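Local coordinates for glutathione transferase gst1-6 (Anopheles dirus, PDB 1V2A), which is a Delta class glutathione transferase of detoxification, probably joining the thiol of glutathione to electrophilic xenobiotics with release of a halide, and works as a homodimer, at the interface of chains A and B. Coordinates in Å, arbitrary orientation; residue numbers count along the deposited sequence, not the author numbering. Chains: chain A/B, glutathione transferase gst1-6.

Contact 1: the interface of chains A and B. Residues chain A 90, 93-94, 97; chain B 65-66, 69.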
loop_
_atom_site.group_PDB
_atom_site.type_symbol
_atom_site.label_atom_id
_atom_site.label_comp_id
_atom_site.label_asym_id
_atom_site.label_seq_id
_atom_site.Cartn_x
_atom_site.Cartn_y
_atom_site.Cartn_z
ATOM N N SER A 90 -8.435 2.412 -11.224
ATOM C CA SER A 90 -7.977 3.371 -10.221
ATOM C C SER A 90 -8.783 3.216 -8.932
ATOM O O SER A 90 -8.315 3.566 -7.852
ATOM C CB SER A 90 -8.113 4.810 -10.727
ATOM O OG SER A 90 -9.459 5.249 -10.619
ATOM N N ASN A 93 -7.232 0.048 -7.325
ATOM C CA ASN A 93 -5.936 0.428 -6.775
ATOM C C ASN A 93 -6.098 1.234 -5.504
ATOM O O ASN A 93 -5.472 0.922 -4.493
ATOM C CB ASN A 93 -5.119 1.224 -7.788
ATOM C CG ASN A 93 -4.541 0.345 -8.866
ATOM O OD1 ASN A 93 -4.464 -0.867 -8.694
ATOM N ND2 ASN A 93 -4.119 0.944 -9.980
ATOM N N GLN A 94 -6.934 2.268 -5.561
ATOM C CA GLN A 94 -7.167 3.095 -4.398
ATOM C C GLN A 94 -7.567 2.207 -3.232
ATOM O O GLN A 94 -7.056 2.380 -2.130
ATOM C CB GLN A 94 -8.268 4.133 -4.673
ATOM C CG GLN A 94 -8.524 5.118 -3.527
ATOM C CD GLN A 94 -9.700 4.722 -2.652
ATOM O OE1 GLN A 94 -9.570 4.587 -1.438
ATOM N NE2 GLN A 94 -10.857 4.542 -3.265
ATOM N N PHE A 97 -4.513 0.108 -1.875
ATOM C CA PHE A 97 -3.609 0.893 -1.048
ATOM C C PHE A 97 -4.327 1.390 0.199
ATOM O O PHE A 97 -3.696 1.747 1.192
ATOM C CB PHE A 97 -3.003 2.046 -1.850
ATOM C CG PHE A 97 -1.928 1.601 -2.805
ATOM C CD1 PHE A 97 -2.230 1.297 -4.125
ATOM C CD2 PHE A 97 -0.622 1.419 -2.356
ATOM C CE1 PHE A 97 -1.254 0.820 -4.979
ATOM C CE2 PHE A 97 0.364 0.941 -3.201
ATOM C CZ PHE A 97 0.051 0.639 -4.518
ATOM N N TYR B 65 -0.356 6.662 -4.942
ATOM C CA TYR B 65 -0.035 5.505 -5.763
ATOM C C TYR B 65 -1.096 5.236 -6.818
ATOM O O TYR B 65 -0.776 4.866 -7.944
ATOM C CB TYR B 65 0.137 4.278 -4.874
ATOM C CG TYR B 65 1.073 4.525 -3.724
ATOM C CD1 TYR B 65 0.611 5.061 -2.531
ATOM C CD2 TYR B 65 2.433 4.253 -3.839
ATOM C CE1 TYR B 65 1.485 5.321 -1.472
ATOM C CE2 TYR B 65 3.318 4.512 -2.782
ATOM C CZ TYR B 65 2.833 5.048 -1.608
ATOM O OH TYR B 65 3.700 5.359 -0.589
ATOM N N ALA B 66 -2.355 5.417 -6.449
ATOM C CA ALA B 66 -3.442 5.191 -7.384
ATOM C C ALA B 66 -3.425 6.325 -8.410
ATOM O O ALA B 66 -3.651 6.091 -9.594
ATOM C CB ALA B 66 -4.786 5.137 -6.641
ATOM N N LEU B 69 -0.280 5.615 -10.857
ATOM C CA LEU B 69 -0.589 4.552 -11.810
ATOM C C LEU B 69 -1.687 4.932 -12.805
ATOM O O LEU B 69 -1.700 4.457 -13.938
ATOM C CB LEU B 69 -0.987 3.278 -11.066
ATOM C CG LEU B 69 0.052 2.713 -10.098
ATOM C CD1 LEU B 69 -0.474 1.393 -9.545
ATOM C CD2 LEU B 69 1.382 2.499 -10.808
HETATM O O HOH W 1 -4.617 3.429 -10.453
#
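A:Asn93 and B:Ala66 meet through a bridging water: the side-chain amide nitrogen ND2 of A:Asn93 lies 2.6 Å from water 1, with a nearly straight 167° at the hydrogen, and water 1 lies 3.0 Å from the backbone carbonyl O of B:Ala66. CG of A:Asn93 stands anti to its own carbonyl carbon (chi1 -75°), which carries the amide outward to the water. The same ND2 also touches the methyl CD1 of B:Leu69 at 3.7 Å, the two side chains crossing at about a right angle. The rest of the patch is apolar. The methylene CB of B:Tyr65 sits over the middle of one face of the A:Phe97 ring, 3.5 Å from its centroid, a CH-pi contact; the phenol continues beyond the rim, its CG still 3.7 Å from CE2 of A:Phe97. To one side of these pairs the methyl of B:Ala66 packs on helix 86-116, its CB 3.7 Å from the backbone N of A:Gln94, and also against CB of A:Asn93 at 4.1 Å. In the fold, helix 86-116 of chain A, in the C-terminal domain, packs here against helix 64-75 of chain B, in the N-terminal domain, as part of the two-fold dimer interface.

Contact 2: the interface of chains A and B. Residues chain A 48, 62-63, 66; chain B 90, 93-94, 97-98, 102, 138.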
loop_
_atom_site.group_PDB
_atom_site.type_symbol
_atom_site.label_atom_id
_atom_site.label_comp_id
_atom_site.label_asym_id
_atom_site.label_seq_id
_atom_site.Cartn_x
_atom_site.Cartn_y
_atom_site.Cartn_z
ATOM N N GLN A 48 13.274 -9.560 2.581
ATOM C CA GLN A 48 12.499 -8.981 3.671
ATOM C C GLN A 48 11.961 -10.125 4.516
ATOM O O GLN A 48 11.443 -9.921 5.619
ATOM C CB GLN A 48 11.341 -8.121 3.148
ATOM C CG GLN A 48 10.686 -7.296 4.262
ATOM C CD GLN A 48 9.679 -6.283 3.764
ATOM O OE1 GLN A 48 9.045 -5.593 4.558
ATOM N NE2 GLN A 48 9.526 -6.184 2.450
ATOM N N TRP A 62 6.596 -11.006 -3.620
ATOM C CA TRP A 62 6.146 -10.941 -2.236
ATOM C C TRP A 62 5.326 -9.676 -2.059
ATOM O O TRP A 62 5.399 -8.764 -2.888
ATOM C CB TRP A 62 7.311 -11.063 -1.246
ATOM C CG TRP A 62 8.195 -9.888 -1.071
ATOM C CD1 TRP A 62 8.055 -8.889 -0.151
ATOM C CD2 TRP A 62 9.421 -9.637 -1.758
ATOM N NE1 TRP A 62 9.128 -8.037 -0.217
ATOM C CE2 TRP A 62 9.982 -8.472 -1.198
ATOM C CE3 TRP A 62 10.105 -10.287 -2.794
ATOM C CZ2 TRP A 62 11.202 -7.941 -1.635
ATOM C CZ3 TRP A 62 11.320 -9.757 -3.231
ATOM C CH2 TRP A 62 11.852 -8.597 -2.651
ATOM N N GLU A 63 4.534 -9.654 -0.990
ATOM C CA GLU A 63 3.570 -8.600 -0.688
ATOM C C GLU A 63 2.287 -9.181 -1.308
ATOM O O GLU A 63 2.160 -9.265 -2.537
ATOM C CB GLU A 63 3.906 -7.270 -1.373
ATOM C CG GLU A 63 4.874 -6.359 -0.624
ATOM C CD GLU A 63 4.326 -5.862 0.699
ATOM O OE1 GLU A 63 3.107 -5.611 0.791
ATOM O OE2 GLU A 63 5.115 -5.706 1.654
ATOM N N ALA A 66 0.970 -7.734 -4.413
ATOM C CA ALA A 66 1.761 -7.939 -5.625
ATOM C C ALA A 66 1.596 -9.371 -6.121
ATOM O O ALA A 66 1.702 -9.643 -7.309
ATOM C CB ALA A 66 3.222 -7.641 -5.353
ATOM N N SER B 90 5.731 -6.994 -11.354
ATOM C CA SER B 90 5.567 -7.534 -10.010
ATOM C C SER B 90 6.567 -6.886 -9.063
ATOM O O SER B 90 6.251 -6.639 -7.901
ATOM C CB SER B 90 5.730 -9.067 -9.988
ATOM O OG SER B 90 7.014 -9.483 -10.419
ATOM N N ASN B 93 5.343 -3.224 -8.489
ATOM C CA ASN B 93 4.217 -3.293 -7.564
ATOM C C ASN B 93 4.672 -3.605 -6.156
ATOM O O ASN B 93 4.229 -2.960 -5.204
ATOM C CB ASN B 93 3.206 -4.347 -8.003
ATOM C CG ASN B 93 2.278 -3.837 -9.076
ATOM O OD1 ASN B 93 2.222 -2.636 -9.340
ATOM N ND2 ASN B 93 1.535 -4.740 -9.691
ATOM N N GLN B 94 5.554 -4.592 -6.018
ATOM C CA GLN B 94 6.047 -4.964 -4.700
ATOM C C GLN B 94 6.787 -3.805 -4.040
ATOM O O GLN B 94 6.571 -3.526 -2.859
ATOM C CB GLN B 94 6.957 -6.186 -4.790
ATOM C CG GLN B 94 7.574 -6.586 -3.456
ATOM C CD GLN B 94 8.878 -5.865 -3.177
ATOM O OE1 GLN B 94 9.021 -5.173 -2.166
ATOM N NE2 GLN B 94 9.842 -6.025 -4.082
ATOM N N PHE B 97 4.371 -1.300 -2.642
ATOM C CA PHE B 97 3.738 -1.693 -1.392
ATOM C C PHE B 97 4.754 -1.691 -0.268
ATOM O O PHE B 97 4.407 -1.617 0.912
ATOM C CB PHE B 97 3.043 -3.053 -1.532
ATOM C CG PHE B 97 1.727 -2.968 -2.262
ATOM C CD1 PHE B 97 1.661 -3.170 -3.635
ATOM C CD2 PHE B 97 0.567 -2.614 -1.583
ATOM C CE1 PHE B 97 0.454 -3.019 -4.331
ATOM C CE2 PHE B 97 -0.643 -2.455 -2.262
ATOM C CZ PHE B 97 -0.700 -2.660 -3.642
ATOM N N PHE B 98 6.019 -1.744 -0.660
ATOM C CA PHE B 98 7.131 -1.685 0.275
ATOM C C PHE B 98 7.187 -0.240 0.782
ATOM O O PHE B 98 7.425 0.022 1.961
ATOM C CB PHE B 98 8.435 -2.018 -0.457
ATOM C CG PHE B 98 9.668 -1.586 0.278
ATOM C CD1 PHE B 98 10.104 -2.279 1.401
ATOM C CD2 PHE B 98 10.383 -0.468 -0.139
ATOM C CE1 PHE B 98 11.236 -1.864 2.096
ATOM C CE2 PHE B 98 11.507 -0.049 0.544
ATOM C CZ PHE B 98 11.937 -0.744 1.663
ATOM N N THR B 102 6.067 -0.165 4.333
ATOM C CA THR B 102 7.286 -0.501 5.051
ATOM C C THR B 102 8.164 0.698 5.344
ATOM O O THR B 102 8.286 1.109 6.495
ATOM C CB THR B 102 8.128 -1.537 4.282
ATOM O OG1 THR B 102 7.364 -2.738 4.115
ATOM C CG2 THR B 102 9.418 -1.856 5.042
ATOM N N PHE B 138 17.896 -3.281 -2.642
ATOM C CA PHE B 138 17.163 -3.090 -3.888
ATOM C C PHE B 138 17.987 -2.296 -4.904
ATOM O O PHE B 138 18.138 -2.703 -6.057
ATOM C CB PHE B 138 15.847 -2.347 -3.621
ATOM C CG PHE B 138 14.877 -3.105 -2.749
ATOM C CD1 PHE B 138 13.766 -2.461 -2.207
ATOM C CD2 PHE B 138 15.053 -4.459 -2.493
ATOM C CE1 PHE B 138 12.851 -3.154 -1.411
ATOM C CE2 PHE B 138 14.149 -5.160 -1.700
ATOM C CZ PHE B 138 13.041 -4.504 -1.162
HETATM O O HOH W 2 7.682 -5.059 0.264
#
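A:Trp62 ends strand 59-62 with an extended backbone and A:Glu63 follows with a positive phi of 94°, and their side chains face B:Gln94 and B:Phe97 of helix 86-115. The indole and the amide of B:Gln94 are stacked, their planes 19° apart, with CD of B:Gln94 3.5 Å from CE2 of A:Trp62 and displaced toward the rim. CG of B:Gln94 lies over the five-membered ring, 3.8 Å from its centroid, as a CH-pi contact; the bend of the chain at chi2 (-88°) lays the amide along the indole. Farther out, CZ of B:Phe138 meets CZ2 of A:Trp62 at 3.9 Å. Water 2 ties both chains together. The amide oxygen OE1 of B:Gln94 lies 2.8 Å from water 2. The carboxylate OE2 of A:Glu63 lies 3.0 Å from water 2. NE2 of A:Gln48 lies 3.1 Å from water 2, and the indole NE1 makes a weak approach to it. The other carboxylate oxygen, OE1 of A:Glu63, rests on CB of B:Phe97 at 3.5 Å. Tip to tip, the hydroxyl OG1 of B:Thr102 donates a weak hydrogen bond to the amide OE1 of A:Gln48 at 3.3 Å. A:Glu63 also lines the pocket that holds glutathione sulfonic acid, as does A:His49, next to A:Gln48; the contact thus joins the dimer interface to the glutathione site and may help position its walls.

Contact 3: the interface of chains A and B. Residues chain A 57, 59, 70, 74; chain B 86-87, 90.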
loop_
_atom_site.group_PDB
_atom_site.type_symbol
_atom_site.label_atom_id
_atom_site.label_comp_id
_atom_site.label_asym_id
_atom_site.label_seq_id
_atom_site.Cartn_x
_atom_site.Cartn_y
_atom_site.Cartn_z
ATOM N N ASN A 57 7.759 -20.382 -11.610
ATOM C CA ASN A 57 8.663 -20.569 -12.741
ATOM C C ASN A 57 10.035 -19.983 -12.383
ATOM O O ASN A 57 10.829 -19.668 -13.269
ATOM C CB ASN A 57 8.135 -19.848 -13.993
ATOM C CG ASN A 57 6.693 -20.204 -14.325
ATOM O OD1 ASN A 57 6.348 -21.376 -14.469
ATOM N ND2 ASN A 57 5.845 -19.186 -14.461
ATOM N N HIS A 59 10.363 -17.150 -10.719
ATOM C CA HIS A 59 10.151 -15.717 -10.493
ATOM C C HIS A 59 9.550 -15.478 -9.111
ATOM O O HIS A 59 8.490 -16.015 -8.788
ATOM C CB HIS A 59 9.226 -15.152 -11.574
ATOM C CG HIS A 59 8.895 -13.701 -11.395
ATOM N ND1 HIS A 59 9.860 -12.718 -11.326
ATOM C CD2 HIS A 59 7.703 -13.068 -11.284
ATOM C CE1 HIS A 59 9.275 -11.542 -11.179
ATOM N NE2 HIS A 59 7.968 -11.727 -11.151
ATOM N N TYR A 70 -0.209 -10.262 -9.787
ATOM C CA TYR A 70 0.621 -11.057 -10.682
ATOM C C TYR A 70 -0.166 -12.286 -11.157
ATOM O O TYR A 70 -0.158 -12.641 -12.339
ATOM C CB TYR A 70 1.882 -11.505 -9.946
ATOM C CG TYR A 70 2.676 -12.549 -10.684
ATOM C CD1 TYR A 70 3.606 -12.185 -11.656
ATOM C CD2 TYR A 70 2.490 -13.904 -10.421
ATOM C CE1 TYR A 70 4.333 -13.143 -12.345
ATOM C CE2 TYR A 70 3.210 -14.873 -11.108
ATOM C CZ TYR A 70 4.132 -14.485 -12.065
ATOM O OH TYR A 70 4.871 -15.432 -12.733
ATOM N N THR A 74 -1.219 -13.025 -14.939
ATOM C CA THR A 74 -0.603 -14.238 -15.450
ATOM C C THR A 74 -1.487 -15.471 -15.640
ATOM O O THR A 74 -1.181 -16.316 -16.480
ATOM C CB THR A 74 0.577 -14.623 -14.544
ATOM O OG1 THR A 74 1.448 -13.490 -14.414
ATOM C CG2 THR A 74 1.356 -15.800 -15.121
ATOM N N PRO B 86 4.487 -8.822 -16.713
ATOM C CA PRO B 86 4.189 -9.255 -15.344
ATOM C C PRO B 86 5.415 -9.631 -14.525
ATOM O O PRO B 86 5.394 -9.542 -13.303
ATOM C CB PRO B 86 3.244 -10.436 -15.557
ATOM C CG PRO B 86 2.521 -10.050 -16.809
ATOM C CD PRO B 86 3.654 -9.557 -17.681
ATOM N N LYS B 87 6.478 -10.052 -15.199
ATOM C CA LYS B 87 7.712 -10.437 -14.518
ATOM C C LYS B 87 8.410 -9.194 -13.964
ATOM O O LYS B 87 9.084 -9.250 -12.933
ATOM C CB LYS B 87 8.645 -11.152 -15.496
ATOM C CG LYS B 87 8.095 -12.458 -16.065
ATOM C CD LYS B 87 8.318 -13.624 -15.111
ATOM C CE LYS B 87 7.706 -14.922 -15.637
ATOM N NZ LYS B 87 6.211 -14.941 -15.554
ATOM N N SER B 90 5.731 -6.994 -11.354
ATOM C CA SER B 90 5.567 -7.534 -10.010
ATOM C C SER B 90 6.567 -6.886 -9.063
ATOM O O SER B 90 6.251 -6.639 -7.901
ATOM C CB SER B 90 5.730 -9.067 -9.988
ATOM O OG SER B 90 7.014 -9.483 -10.419
#
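A:His59 and B:Ser90 form the tight part of this contact: NE2 of the imidazole lies 2.5 Å from the hydroxyl OG of B:Ser90, which stands at the ring edge in plane. The angle at the hydrogen is 143°, and the donor is not decided. OG of B:Ser90 occupies the crowded position between its backbone N and carbonyl carbon (chi1 61°), and the same hydroxyl has two weak alternatives, the carbonyls of B:Pro86 and B:Lys87. Over one face of the imidazole passes the aliphatic chain of B:Lys87, its CD 3.8 Å from CG of A:His59 and offset toward the rim. The carbonyl O of B:Pro86 meets the edge of the A:Tyr70 ring in plane, 3.6 Å from CD1. Packing is looser toward the tip of the lysine. Bends at chi2 and chi4 bring its amine nitrogen NZ to the phenol OH of A:Tyr70, a long hydrogen bond of 3.2 Å, while A:Asn57 comes no nearer than 4.4 Å, between its ND2 and the same NZ. On the same side of the ring plane as NZ, OG1 of A:Thr74 lies above the centre of the A:Tyr70 ring and donates a 2.8 Å hydrogen bond to the backbone O of A:Tyr70, tilted 30° from that carbonyl's plane.

Measured between the centres of their C-alpha atoms, contact 1 lies about 15 Å from contact 2 and about 19 Å from contact 3, while contacts 2 and 3 are about 13 Å apart and share B:Ser90. Contacts 2 and 3 follow one another along helix 86-115 of chain B, facing strand 59-62 and helix 64-75 of chain A. Contact 1 pairs the same two helices, 86-116 and 64-75, with the chains exchanged: A:Ser90, A:Asn93, A:Gln94 and A:Phe97 answer to B:Ser90, B:Asn93, B:Gln94 and B:Phe97 in contact 2, as B:Ala66 does to A:Ala66. Each subunit therefore contributes both surfaces, as befits the homodimer.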